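Local atomic coordinates of 16 kDa salivary peptide (Culex quinquefasciatus, PDB entry 7KCG), a protein that is of unknown function but adopts a beta-trefoil fold related to ricin-type lectins and may bind sugars in mosquito saliva. Residues F55-N60 and W94-S99; E65-Q70 and F79-K84; Y104-N109 and K135-I140; F112-F117 and V125-S130. One frame throughout, in Å; residues are numbered along the deposited sequence.

Interaction 1 of 4, residues F55-N60 and W94-S99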
# COMPACT_ATOMS: atom_id res chain seq x y z
N PHE A 55 -10.09 -4.53 -0.48
CA PHE A 55 -9.05 -5.24 0.25
C PHE A 55 -8.56 -4.38 1.40
O PHE A 55 -8.48 -3.16 1.29
CB PHE A 55 -7.84 -5.59 -0.63
CG PHE A 55 -8.17 -6.51 -1.77
CD1 PHE A 55 -8.22 -7.88 -1.57
CD2 PHE A 55 -8.42 -6.00 -3.04
CE1 PHE A 55 -8.53 -8.73 -2.63
CE2 PHE A 55 -8.75 -6.85 -4.10
CZ PHE A 55 -8.80 -8.22 -3.89
N ARG A 56 -8.22 -5.04 2.50
CA ARG A 56 -7.42 -4.43 3.56
C ARG A 56 -5.98 -4.92 3.46
O ARG A 56 -5.72 -6.06 3.07
CB ARG A 56 -7.99 -4.75 4.93
CG ARG A 56 -9.37 -4.16 5.15
CD ARG A 56 -9.77 -4.21 6.61
NE ARG A 56 -11.04 -3.54 6.83
CZ ARG A 56 -11.18 -2.38 7.46
NH1 ARG A 56 -10.13 -1.75 7.98
NH2 ARG A 56 -12.40 -1.87 7.60
N ILE A 57 -5.04 -4.04 3.81
CA ILE A 57 -3.61 -4.31 3.73
C ILE A 57 -3.01 -4.04 5.10
O ILE A 57 -3.10 -2.92 5.61
CB ILE A 57 -2.93 -3.43 2.66
CG1 ILE A 57 -3.58 -3.64 1.28
CG2 ILE A 57 -1.43 -3.73 2.57
CD1 ILE A 57 -3.09 -2.60 0.24
N ARG A 58 -2.38 -5.05 5.68
CA ARG A 58 -1.79 -4.99 7.04
C ARG A 58 -0.31 -5.37 7.03
O ARG A 58 0.04 -6.35 6.44
CB ARG A 58 -2.54 -5.93 7.97
CG ARG A 58 -2.28 -5.66 9.44
CD ARG A 58 -3.12 -6.54 10.31
NE ARG A 58 -4.54 -6.28 10.24
CZ ARG A 58 -5.19 -5.53 11.08
NH1 ARG A 58 -4.55 -4.91 12.05
NH2 ARG A 58 -6.48 -5.37 10.96
N ASN A 59 0.50 -4.57 7.72
CA ASN A 59 1.96 -4.81 7.85
C ASN A 59 2.15 -5.95 8.84
O ASN A 59 1.79 -5.78 9.95
CB ASN A 59 2.66 -3.58 8.38
CG ASN A 59 4.14 -3.81 8.57
OD1 ASN A 59 4.56 -4.28 9.60
ND2 ASN A 59 4.92 -3.45 7.57
N ASN A 60 2.69 -7.06 8.36
CA ASN A 60 2.88 -8.35 9.07
C ASN A 60 3.74 -8.23 10.32
O ASN A 60 3.48 -8.91 11.27
CB ASN A 60 3.66 -9.32 8.21
CG ASN A 60 2.75 -10.28 7.49
OD1 ASN A 60 1.59 -10.01 7.39
ND2 ASN A 60 3.26 -11.40 7.03
N TRP A 94 -9.03 -0.68 0.17
CA TRP A 94 -8.25 -0.43 -1.04
C TRP A 94 -8.85 -1.20 -2.23
O TRP A 94 -9.18 -2.38 -2.11
CB TRP A 94 -6.78 -0.83 -0.84
CG TRP A 94 -6.09 -0.08 0.28
CD1 TRP A 94 -6.02 -0.44 1.61
CD2 TRP A 94 -5.39 1.15 0.17
NE1 TRP A 94 -5.30 0.49 2.31
CE2 TRP A 94 -4.92 1.49 1.45
CE3 TRP A 94 -5.10 2.00 -0.91
CZ2 TRP A 94 -4.17 2.64 1.69
CZ3 TRP A 94 -4.39 3.15 -0.67
CH2 TRP A 94 -3.93 3.47 0.62
N LYS A 95 -8.99 -0.52 -3.36
CA LYS A 95 -9.37 -1.20 -4.60
C LYS A 95 -8.10 -1.56 -5.36
O LYS A 95 -7.33 -0.68 -5.76
CB LYS A 95 -10.29 -0.32 -5.45
CG LYS A 95 -11.63 0.02 -4.79
N ILE A 96 -7.89 -2.86 -5.57
CA ILE A 96 -6.66 -3.39 -6.14
C ILE A 96 -7.02 -3.98 -7.50
O ILE A 96 -7.73 -4.99 -7.57
CB ILE A 96 -6.01 -4.44 -5.23
CG1 ILE A 96 -5.76 -3.84 -3.84
CG2 ILE A 96 -4.69 -4.90 -5.83
CD1 ILE A 96 -4.99 -4.74 -2.91
N THR A 97 -6.57 -3.34 -8.57
CA THR A 97 -6.98 -3.69 -9.92
C THR A 97 -5.76 -3.83 -10.83
O THR A 97 -4.71 -3.22 -10.59
CB THR A 97 -7.94 -2.64 -10.50
OG1 THR A 97 -7.36 -1.34 -10.36
CG2 THR A 97 -9.28 -2.65 -9.75
N GLU A 98 -5.92 -4.60 -11.87
CA GLU A 98 -4.79 -4.82 -12.77
C GLU A 98 -4.45 -3.51 -13.45
O GLU A 98 -5.33 -2.84 -13.87
CB GLU A 98 -5.17 -5.82 -13.84
CG GLU A 98 -5.48 -7.17 -13.27
CD GLU A 98 -6.14 -8.15 -14.22
OE1 GLU A 98 -6.48 -7.76 -15.34
OE2 GLU A 98 -6.30 -9.28 -13.81
N SER A 99 -3.17 -3.22 -13.54
CA SER A 99 -2.68 -2.14 -14.38
C SER A 99 -2.51 -2.67 -15.80
O SER A 99 -2.77 -3.84 -16.10
CB SER A 99 -1.36 -1.60 -13.85
OG SER A 99 -0.29 -2.41 -14.30
O HOH W 1 -5.75 -1.54 4.88

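Interaction 2 of 4, residues E65-Q70 and F79-K84. With FMT (formic acid), chain C.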
# COMPACT_ATOMS: atom_id res chain seq x y z
N GLU A 65 -2.63 -1.66 10.17
CA GLU A 65 -3.32 -1.47 8.90
C GLU A 65 -2.75 -0.29 8.13
O GLU A 65 -2.45 0.76 8.71
CB GLU A 65 -4.81 -1.23 9.11
CG GLU A 65 -5.63 -2.42 9.50
CD GLU A 65 -7.11 -2.13 9.38
OE1 GLU A 65 -7.63 -1.28 10.14
OE2 GLU A 65 -7.76 -2.75 8.51
N LEU A 66 -2.65 -0.45 6.82
CA LEU A 66 -2.25 0.64 5.94
C LEU A 66 -3.46 1.52 5.62
O LEU A 66 -4.52 1.00 5.25
CB LEU A 66 -1.67 0.06 4.64
CG LEU A 66 -1.10 1.08 3.67
CD1 LEU A 66 0.22 1.57 4.21
CD2 LEU A 66 -0.93 0.46 2.28
N PHE A 67 -3.33 2.84 5.77
CA PHE A 67 -4.47 3.69 5.47
C PHE A 67 -3.99 5.05 4.98
O PHE A 67 -2.84 5.43 5.17
CB PHE A 67 -5.43 3.84 6.67
CG PHE A 67 -4.93 4.75 7.76
CD1 PHE A 67 -3.98 4.31 8.65
CD2 PHE A 67 -5.46 6.02 7.91
CE1 PHE A 67 -3.53 5.15 9.68
CE2 PHE A 67 -5.02 6.87 8.94
CZ PHE A 67 -4.06 6.42 9.81
N GLU A 68 -4.89 5.76 4.31
CA GLU A 68 -4.62 7.11 3.84
C GLU A 68 -5.33 8.11 4.75
O GLU A 68 -6.49 7.91 5.11
CB GLU A 68 -5.07 7.32 2.40
CG GLU A 68 -4.79 8.73 1.89
CD GLU A 68 -5.23 8.98 0.45
OE1 GLU A 68 -5.67 8.02 -0.23
OE2 GLU A 68 -5.13 10.14 -0.01
N SER A 69 -4.63 9.19 5.09
CA SER A 69 -5.04 10.10 6.14
C SER A 69 -5.65 11.38 5.57
O SER A 69 -5.38 11.78 4.44
CB SER A 69 -3.84 10.45 7.03
OG SER A 69 -4.09 11.56 7.87
N GLN A 70 -6.46 12.04 6.40
CA GLN A 70 -6.93 13.38 6.07
C GLN A 70 -5.78 14.38 6.06
O GLN A 70 -5.79 15.32 5.26
CB GLN A 70 -8.00 13.83 7.06
CG GLN A 70 -9.39 13.26 6.79
CD GLN A 70 -10.42 14.35 6.52
OE1 GLN A 70 -10.91 14.99 7.45
NE2 GLN A 70 -10.74 14.56 5.25
N PHE A 79 -0.20 6.07 6.20
CA PHE A 79 0.28 5.66 7.52
C PHE A 79 -0.03 4.20 7.80
O PHE A 79 -0.93 3.61 7.21
CB PHE A 79 -0.40 6.46 8.65
CG PHE A 79 -0.10 7.92 8.67
CD1 PHE A 79 1.20 8.38 8.69
CD2 PHE A 79 -1.14 8.84 8.71
CE1 PHE A 79 1.46 9.72 8.74
CE2 PHE A 79 -0.88 10.19 8.75
CZ PHE A 79 0.43 10.63 8.77
N LEU A 80 0.70 3.64 8.76
CA LEU A 80 0.29 2.45 9.50
C LEU A 80 -0.39 2.87 10.81
O LEU A 80 0.08 3.78 11.49
CB LEU A 80 1.50 1.56 9.78
CG LEU A 80 2.19 0.98 8.55
CD1 LEU A 80 3.29 0.03 8.94
CD2 LEU A 80 1.14 0.28 7.69
N TRP A 81 -1.49 2.20 11.15
CA TRP A 81 -2.38 2.61 12.25
C TRP A 81 -1.92 1.93 13.54
O TRP A 81 -2.27 0.77 13.80
CB TRP A 81 -3.82 2.28 11.88
CG TRP A 81 -4.89 2.67 12.84
CD1 TRP A 81 -5.90 1.88 13.29
CD2 TRP A 81 -5.11 3.96 13.42
NE1 TRP A 81 -6.71 2.57 14.15
CE2 TRP A 81 -6.25 3.86 14.24
CE3 TRP A 81 -4.44 5.18 13.34
CZ2 TRP A 81 -6.74 4.93 14.97
CZ3 TRP A 81 -4.93 6.25 14.07
CH2 TRP A 81 -6.07 6.12 14.88
N ILE A 82 -1.13 2.59 14.39
CA ILE A 82 -0.56 1.91 15.60
C ILE A 82 -1.63 1.50 16.61
O ILE A 82 -1.51 0.42 17.18
CB ILE A 82 0.54 2.77 16.25
CG1 ILE A 82 1.57 3.23 15.22
CG2 ILE A 82 1.21 2.04 17.40
CD1 ILE A 82 2.68 4.04 15.82
N LYS A 83 -2.67 2.30 16.79
CA LYS A 83 -3.73 2.04 17.79
C LYS A 83 -4.40 0.66 17.62
O LYS A 83 -4.80 0.10 18.64
CB LYS A 83 -4.75 3.17 17.74
CG LYS A 83 -5.74 3.23 18.90
CD LYS A 83 -6.04 4.64 19.36
CE LYS A 83 -7.25 5.24 18.69
NZ LYS A 83 -8.45 4.39 18.83
N LYS A 84 -4.57 0.19 16.39
CA LYS A 84 -5.13 -1.16 16.12
C LYS A 84 -6.66 -1.19 16.20
O LYS A 84 -7.22 -2.28 16.12
CB LYS A 84 -4.33 -2.28 16.77
CG LYS A 84 -2.99 -2.56 16.11
CD LYS A 84 -2.34 -3.82 16.62
CE LYS A 84 -0.83 -3.73 16.60
NZ LYS A 84 -0.21 -5.07 16.68
C FMT C . -6.30 10.23 9.97
O1 FMT C . -7.04 10.62 9.10
O2 FMT C . -5.15 10.74 10.27
O HOH W 2 -3.75 -0.94 12.75

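Interaction 3 of 4, residues Y104-N109 and K135-I140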
# COMPACT_ATOMS: atom_id res chain seq x y z
N TYR A 104 1.42 -6.24 -12.42
CA TYR A 104 1.41 -5.03 -11.62
C TYR A 104 -0.02 -4.54 -11.39
O TYR A 104 -0.88 -4.64 -12.27
CB TYR A 104 2.23 -3.91 -12.26
CG TYR A 104 3.70 -4.21 -12.33
CD1 TYR A 104 4.54 -3.89 -11.27
CD2 TYR A 104 4.26 -4.82 -13.45
CE1 TYR A 104 5.89 -4.16 -11.31
CE2 TYR A 104 5.63 -5.09 -13.51
CZ TYR A 104 6.44 -4.75 -12.43
OH TYR A 104 7.78 -5.00 -12.46
N PHE A 105 -0.26 -4.01 -10.20
CA PHE A 105 -1.58 -3.54 -9.82
C PHE A 105 -1.51 -2.08 -9.41
O PHE A 105 -0.48 -1.59 -8.98
CB PHE A 105 -2.15 -4.37 -8.64
CG PHE A 105 -2.31 -5.83 -8.95
CD1 PHE A 105 -1.22 -6.69 -8.87
CD2 PHE A 105 -3.54 -6.34 -9.33
CE1 PHE A 105 -1.37 -8.05 -9.17
CE2 PHE A 105 -3.69 -7.70 -9.62
CZ PHE A 105 -2.61 -8.55 -9.54
N HIS A 106 -2.64 -1.39 -9.59
CA HIS A 106 -2.92 -0.12 -8.95
C HIS A 106 -3.59 -0.41 -7.61
O HIS A 106 -4.45 -1.29 -7.51
CB HIS A 106 -3.83 0.72 -9.85
CG HIS A 106 -3.19 1.14 -11.13
ND1 HIS A 106 -3.78 0.95 -12.36
CD2 HIS A 106 -2.00 1.74 -11.38
CE1 HIS A 106 -3.00 1.43 -13.31
NE2 HIS A 106 -1.91 1.92 -12.74
N ILE A 107 -3.19 0.32 -6.57
CA ILE A 107 -3.77 0.17 -5.23
C ILE A 107 -4.43 1.50 -4.90
O ILE A 107 -3.73 2.49 -4.66
CB ILE A 107 -2.70 -0.19 -4.19
CG1 ILE A 107 -1.96 -1.45 -4.60
CG2 ILE A 107 -3.33 -0.37 -2.81
CD1 ILE A 107 -0.58 -1.68 -3.96
N LYS A 108 -5.76 1.55 -4.95
CA LYS A 108 -6.49 2.81 -4.90
C LYS A 108 -7.31 2.90 -3.61
O LYS A 108 -8.11 2.01 -3.32
CB LYS A 108 -7.42 2.95 -6.10
CG LYS A 108 -8.13 4.28 -6.17
CD LYS A 108 -9.19 4.26 -7.25
CE LYS A 108 -8.79 5.14 -8.41
NZ LYS A 108 -9.94 5.98 -8.85
N ASN A 109 -7.15 4.00 -2.88
CA ASN A 109 -7.87 4.16 -1.62
C ASN A 109 -9.35 4.39 -1.87
O ASN A 109 -9.74 5.19 -2.72
CB ASN A 109 -7.28 5.33 -0.85
CG ASN A 109 -7.75 5.36 0.57
OD1 ASN A 109 -8.61 6.16 0.93
ND2 ASN A 109 -7.19 4.48 1.39
N LYS A 135 5.07 4.77 -11.54
CA LYS A 135 5.19 5.15 -10.14
C LYS A 135 4.00 4.68 -9.31
O LYS A 135 4.10 4.62 -8.08
CB LYS A 135 5.33 6.67 -10.01
CG LYS A 135 6.38 7.31 -10.94
CD LYS A 135 6.16 8.82 -11.07
CE LYS A 135 6.94 9.43 -12.24
NZ LYS A 135 6.72 10.91 -12.38
N TYR A 136 2.89 4.39 -9.97
CA TYR A 136 1.65 3.95 -9.34
C TYR A 136 1.46 2.44 -9.39
O TYR A 136 0.43 1.94 -8.93
CB TYR A 136 0.45 4.62 -10.04
CG TYR A 136 0.41 6.13 -9.91
CD1 TYR A 136 1.04 6.94 -10.85
CD2 TYR A 136 -0.26 6.73 -8.86
CE1 TYR A 136 1.00 8.33 -10.73
CE2 TYR A 136 -0.30 8.12 -8.73
CZ TYR A 136 0.33 8.91 -9.67
OH TYR A 136 0.29 10.28 -9.55
N GLU A 137 2.41 1.70 -9.96
CA GLU A 137 2.19 0.30 -10.28
C GLU A 137 2.94 -0.57 -9.29
O GLU A 137 4.10 -0.29 -8.97
CB GLU A 137 2.62 0.01 -11.73
CG GLU A 137 1.72 0.74 -12.74
CD GLU A 137 2.14 0.52 -14.19
OE1 GLU A 137 3.32 0.23 -14.42
OE2 GLU A 137 1.27 0.63 -15.08
N TRP A 138 2.27 -1.61 -8.79
CA TRP A 138 2.80 -2.42 -7.70
C TRP A 138 2.71 -3.89 -8.03
O TRP A 138 1.64 -4.39 -8.41
CB TRP A 138 2.03 -2.13 -6.40
CG TRP A 138 2.05 -0.70 -6.04
CD1 TRP A 138 1.24 0.28 -6.52
CD2 TRP A 138 2.96 -0.05 -5.13
NE1 TRP A 138 1.58 1.50 -5.96
CE2 TRP A 138 2.63 1.31 -5.10
CE3 TRP A 138 4.02 -0.51 -4.33
CZ2 TRP A 138 3.30 2.24 -4.28
CZ3 TRP A 138 4.69 0.41 -3.53
CH2 TRP A 138 4.34 1.76 -3.52
N ARG A 139 3.82 -4.60 -7.84
CA ARG A 139 3.85 -6.05 -8.02
C ARG A 139 3.53 -6.74 -6.70
O ARG A 139 4.25 -6.56 -5.72
CB ARG A 139 5.21 -6.52 -8.56
CG ARG A 139 5.24 -8.04 -8.82
CD ARG A 139 6.50 -8.47 -9.58
NE ARG A 139 7.55 -8.97 -8.69
CZ ARG A 139 8.86 -8.86 -8.93
NH1 ARG A 139 9.31 -8.24 -10.02
NH2 ARG A 139 9.74 -9.35 -8.05
N ILE A 140 2.47 -7.54 -6.69
CA ILE A 140 1.97 -8.19 -5.48
C ILE A 140 2.13 -9.69 -5.66
O ILE A 140 1.47 -10.29 -6.52
CB ILE A 140 0.50 -7.82 -5.21
CG1 ILE A 140 0.38 -6.30 -5.03
CG2 ILE A 140 -0.01 -8.57 -3.99
CD1 ILE A 140 -1.05 -5.81 -4.88
O HOH W 3 -1.36 2.53 -7.01

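Interaction 4 of 4, residues F112-F117 and V125-S130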
# COMPACT_ATOMS: atom_id res chain seq x y z
N PHE A 112 -10.53 8.06 -0.41
CA PHE A 112 -9.97 9.26 -1.03
C PHE A 112 -9.82 9.17 -2.54
O PHE A 112 -9.52 10.19 -3.17
CB PHE A 112 -8.60 9.56 -0.43
CG PHE A 112 -8.66 10.12 0.98
CD1 PHE A 112 -9.13 11.40 1.20
CD2 PHE A 112 -8.23 9.36 2.05
CE1 PHE A 112 -9.17 11.91 2.48
CE2 PHE A 112 -8.27 9.88 3.34
CZ PHE A 112 -8.74 11.15 3.55
N SER A 113 -10.00 7.98 -3.12
CA SER A 113 -9.83 7.76 -4.57
C SER A 113 -8.43 8.13 -5.04
O SER A 113 -8.25 8.73 -6.10
CB SER A 113 -10.89 8.52 -5.37
OG SER A 113 -12.20 8.06 -5.09
N HIS A 114 -7.41 7.75 -4.27
CA HIS A 114 -6.02 8.03 -4.58
C HIS A 114 -5.25 6.72 -4.72
O HIS A 114 -5.49 5.77 -3.97
CB HIS A 114 -5.35 8.88 -3.50
CG HIS A 114 -5.89 10.27 -3.40
ND1 HIS A 114 -5.64 11.08 -2.31
CD2 HIS A 114 -6.66 10.99 -4.25
CE1 HIS A 114 -6.24 12.25 -2.50
NE2 HIS A 114 -6.86 12.22 -3.66
N CYS A 115 -4.34 6.67 -5.69
CA CYS A 115 -3.52 5.49 -5.89
C CYS A 115 -2.20 5.65 -5.16
O CYS A 115 -1.55 6.70 -5.26
CB CYS A 115 -3.27 5.22 -7.38
SG CYS A 115 -4.73 4.71 -8.29
N LEU A 116 -1.79 4.60 -4.46
CA LEU A 116 -0.49 4.58 -3.81
C LEU A 116 0.60 4.87 -4.83
O LEU A 116 0.56 4.37 -5.97
CB LEU A 116 -0.28 3.20 -3.17
CG LEU A 116 0.56 3.03 -1.92
CD1 LEU A 116 -0.16 3.66 -0.71
CD2 LEU A 116 0.79 1.54 -1.69
N PHE A 117 1.57 5.68 -4.43
CA PHE A 117 2.50 6.27 -5.38
C PHE A 117 3.82 6.54 -4.66
O PHE A 117 3.84 6.77 -3.45
CB PHE A 117 1.88 7.56 -5.96
CG PHE A 117 2.87 8.53 -6.57
CD1 PHE A 117 3.53 9.46 -5.78
CD2 PHE A 117 3.07 8.55 -7.94
CE1 PHE A 117 4.43 10.36 -6.35
CE2 PHE A 117 3.96 9.46 -8.52
CZ PHE A 117 4.64 10.36 -7.71
N VAL A 125 6.30 7.65 0.67
CA VAL A 125 5.16 7.07 -0.03
C VAL A 125 4.01 8.04 0.10
O VAL A 125 3.88 8.75 1.11
CB VAL A 125 4.79 5.69 0.54
CG1 VAL A 125 3.63 5.03 -0.24
CG2 VAL A 125 6.01 4.78 0.60
N ALA A 126 3.16 8.09 -0.93
CA ALA A 126 2.00 8.97 -0.93
C ALA A 126 0.89 8.32 -1.75
O ALA A 126 0.96 7.13 -2.10
CB ALA A 126 2.37 10.35 -1.47
N ALA A 127 -0.13 9.11 -2.05
CA ALA A 127 -1.21 8.66 -2.91
C ALA A 127 -1.74 9.87 -3.66
O ALA A 127 -1.97 10.92 -3.06
CB ALA A 127 -2.33 7.97 -2.11
N TYR A 128 -1.91 9.72 -4.97
CA TYR A 128 -2.42 10.81 -5.82
C TYR A 128 -3.45 10.24 -6.80
O TYR A 128 -3.49 9.03 -6.95
CB TYR A 128 -1.25 11.49 -6.53
CG TYR A 128 -0.27 12.24 -5.66
CD1 TYR A 128 -0.52 13.53 -5.24
CD2 TYR A 128 0.92 11.66 -5.28
CE1 TYR A 128 0.38 14.22 -4.45
CE2 TYR A 128 1.84 12.33 -4.50
CZ TYR A 128 1.57 13.62 -4.08
OH TYR A 128 2.49 14.27 -3.31
N GLU A 129 -4.19 11.09 -7.50
CA GLU A 129 -5.31 10.60 -8.34
C GLU A 129 -4.89 10.17 -9.74
O GLU A 129 -5.69 9.47 -10.37
CB GLU A 129 -6.34 11.72 -8.46
CG GLU A 129 -5.73 13.11 -8.45
CD GLU A 129 -6.51 14.14 -9.25
OE1 GLU A 129 -7.70 14.34 -8.95
OE2 GLU A 129 -5.92 14.75 -10.16
N SER A 130 -3.69 10.51 -10.19
CA SER A 130 -3.29 10.25 -11.60
C SER A 130 -3.35 8.77 -11.98
O SER A 130 -4.01 8.48 -12.99
CB SER A 130 -1.97 10.87 -11.91

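Interaction 1 of 4, residues F55-N60 and W94-S99
F55 and W94 form an antiparallel hydrogen-bonded pair where the first and last strands of one four-strand beta-trefoil unit come together. The strand axes stand at 101° to each other, so the backbones meet at this corner and then diverge, and side chains of F55, I57, W94 and I96 fill the wedge between them. At the corner F55 N donates to W94 O and W94 N to F55 O, each over 2.8 Å; both donors lie in the plane of the accepting carbonyl, although the N-H directions are bent. The bumps in the wedge are the two isoleucines. I96 crosses the F55 side chain at about a right angle and wraps one corner of the ring: its CG1 is 3.5 Å from F55 CD2, with CB and CD1 almost as near the same atom. I57 treats the indole in a different way. With its CD1 anti to CA (chi2 170°), I57 extends that methyl over one face of W94, where it makes a CH-pi contact 4.1 Å from the centroid of the five-membered ring, displaced toward the rim. I57 CD1 also comes within 4.3 Å of I96 CD1, a loose contact that closes the wedge between the two strands. I107 of strand 104-109 packs against both I57 and W94, which are buried. The indole nitrogen gives its main hydrogen bond to L66 O. Beside it, a water accepts from I57 N at 2.8 Å and, weakly, from W94 NE1 at 3.3 Å.

Interaction 2 of 4, residues E65-Q70 and F79-K84
The antiparallel strand pair 65-69 and 79-81, the inner hairpin strands of a beta-trefoil unit, carries an aromatic cluster of F67, F79 and W81 on one face. Backbone bonds of 2.9 Å join F67 N to F79 O and F79 N to F67 O, both almost straight, and a longer one runs from W81 N to E65 O. F67 is the middle of the cluster. Its CG stands between the backbone N and the carbonyl carbon (chi1 75°), the crowded position, and the ring leans over the partner strand. There CE1 touches F79 CB at 3.5 Å and W81 CB at 3.6 Å, while CZ reaches W81 CE3. The F67 plane is inclined by 52° to F79 and by 82° to W81, both oblique meetings. Farther along, S69 CB presses on F79 CE2 at 3.4 Å. A formic acid molecule, probably from the crystallisation liquor, lies at the edge of F67; S69 OG donates to its O2 over 2.7 Å, Q70 N donates to its O1 over 3.1 Å, and R34 NE bonds it as well. Polar groups of S69, Q70 and R34 thus gather the formic acid beside the aromatic cluster. On the other face, L66 CD1 meets L80 CD2 at 3.8 Å, and both leucines pack on V37. The E65 carboxylate is engaged in a salt bridge with R56. Strand 54-59 pairs with the outer side of 64-69 and strand 34-40 with that of 76-81, placing the contact in the middle of a continuous run of antiparallel strands.

Interaction 3 of 4, residues Y104-N109 and K135-I140
F105 N donates to W138 O over 2.6 Å, the shortest polar bond between the two strands. Y104 CA adds a weak CA-H...O contact to W138 O at 3.3 Å. The amide comes in 30° out of the carbonyl plane, while the return bond from W138 N to F105 O, 2.8 Å long, lies in plane. These bonds join the first and last strands of a beta-trefoil unit. Inward from them, I107 carries its CD1 anti to CA (chi2 160°), which sends the methyl over a face of the W138 indole, 3.9 Å from the centroid of the five-membered ring, in a CH-pi contact, and F105 crosses I140 at about a right angle with CD1 atoms 4.1 Å apart. On the opposite face Y104 slants over the R139 backbone, CD1 lying 3.6 Å from R139 N. H106 runs beside E137, pointing the same way, and turns the edge of its ring to Y136 O. Its NE2 is buried with no partner in the model; E137 OE2, 4.2 Å away, could stabilise a positive charge on the imidazole. The other carboxylate oxygen, OE1, is held by R17 in a salt bridge. W138 NE1 bonds L116 O, tying the indole to strand 115-118. Strand 93-98 pairs with the far side of 104-109 and packs I96 against F105 and I140, while strand 12-16 flanks 138-142, its I14 touching W138.

Interaction 4 of 4, residues F112-F117 and V125-S130
C115 pairs with Y128 and F117 with A126 as antiparallel hydrogen-bonded pairs, with L116 and A127 as the non-hydrogen-bonded pair between them, their CA atoms 4.2 Å apart. This is the inner beta hairpin of a beta-trefoil unit. Four backbone bonds hold it, but unevenly: F117 N reaches A126 O over 2.8 Å from 41° above the carbonyl plane, and C115 N approaches Y128 O from 36° above its plane, whereas A126 N to F117 O, at 2.9 Å, is nearly straight. On the face of C115 and F117, Y128 turns an edge toward the face of F117 in an offset edge-to-face pair, the planes perpendicular and the centroids 5.2 Å apart. F117 CG lies anti to the backbone N (chi1 160°), and beyond it CD1 comes within 3.4 Å of Y128 CD2. Y136 also meets the F117 ring, and the C115-C131 disulfide anchors the start of the strand to the chain beyond the hairpin. On the other face L116 CG packs on V125 CG1 at 4.0 Å; V125 also touches V37 of strand 34-40, and L116 touches V78 of strand 76-81. A127 presses its CB tightly on H114 CB at 3.4 Å, and its carbonyl oxygen is buried with no partner in the model. H114 ND1 is hydrogen-bonded to E68 OE2, while F112 O stands 3.1 Å above one face of the imidazole, toward its rim.

Overall arrangement
Interactions 1 and 3 join the first and last strands of successive trefoil units, and interactions 2 and 4 are the inner strand pairs of those same units. The likeness is close: in both interactions 1 and 3 an isoleucine methyl lies over the five-membered ring of a tryptophan whose NE1 bonds a leucine carbonyl of the inner pair, L66 or L116. These two contacts are nearest the centre of the chain, their centres 8 Å apart, and are linked through strands 93-98 and 104-109. Interactions 2 and 4 lie farther out, with more backbone bonds and aromatic pairs across the strands; they meet through E68 and H114. All four are mainly buried, with exposed residues touching only in interactions 3 and 4.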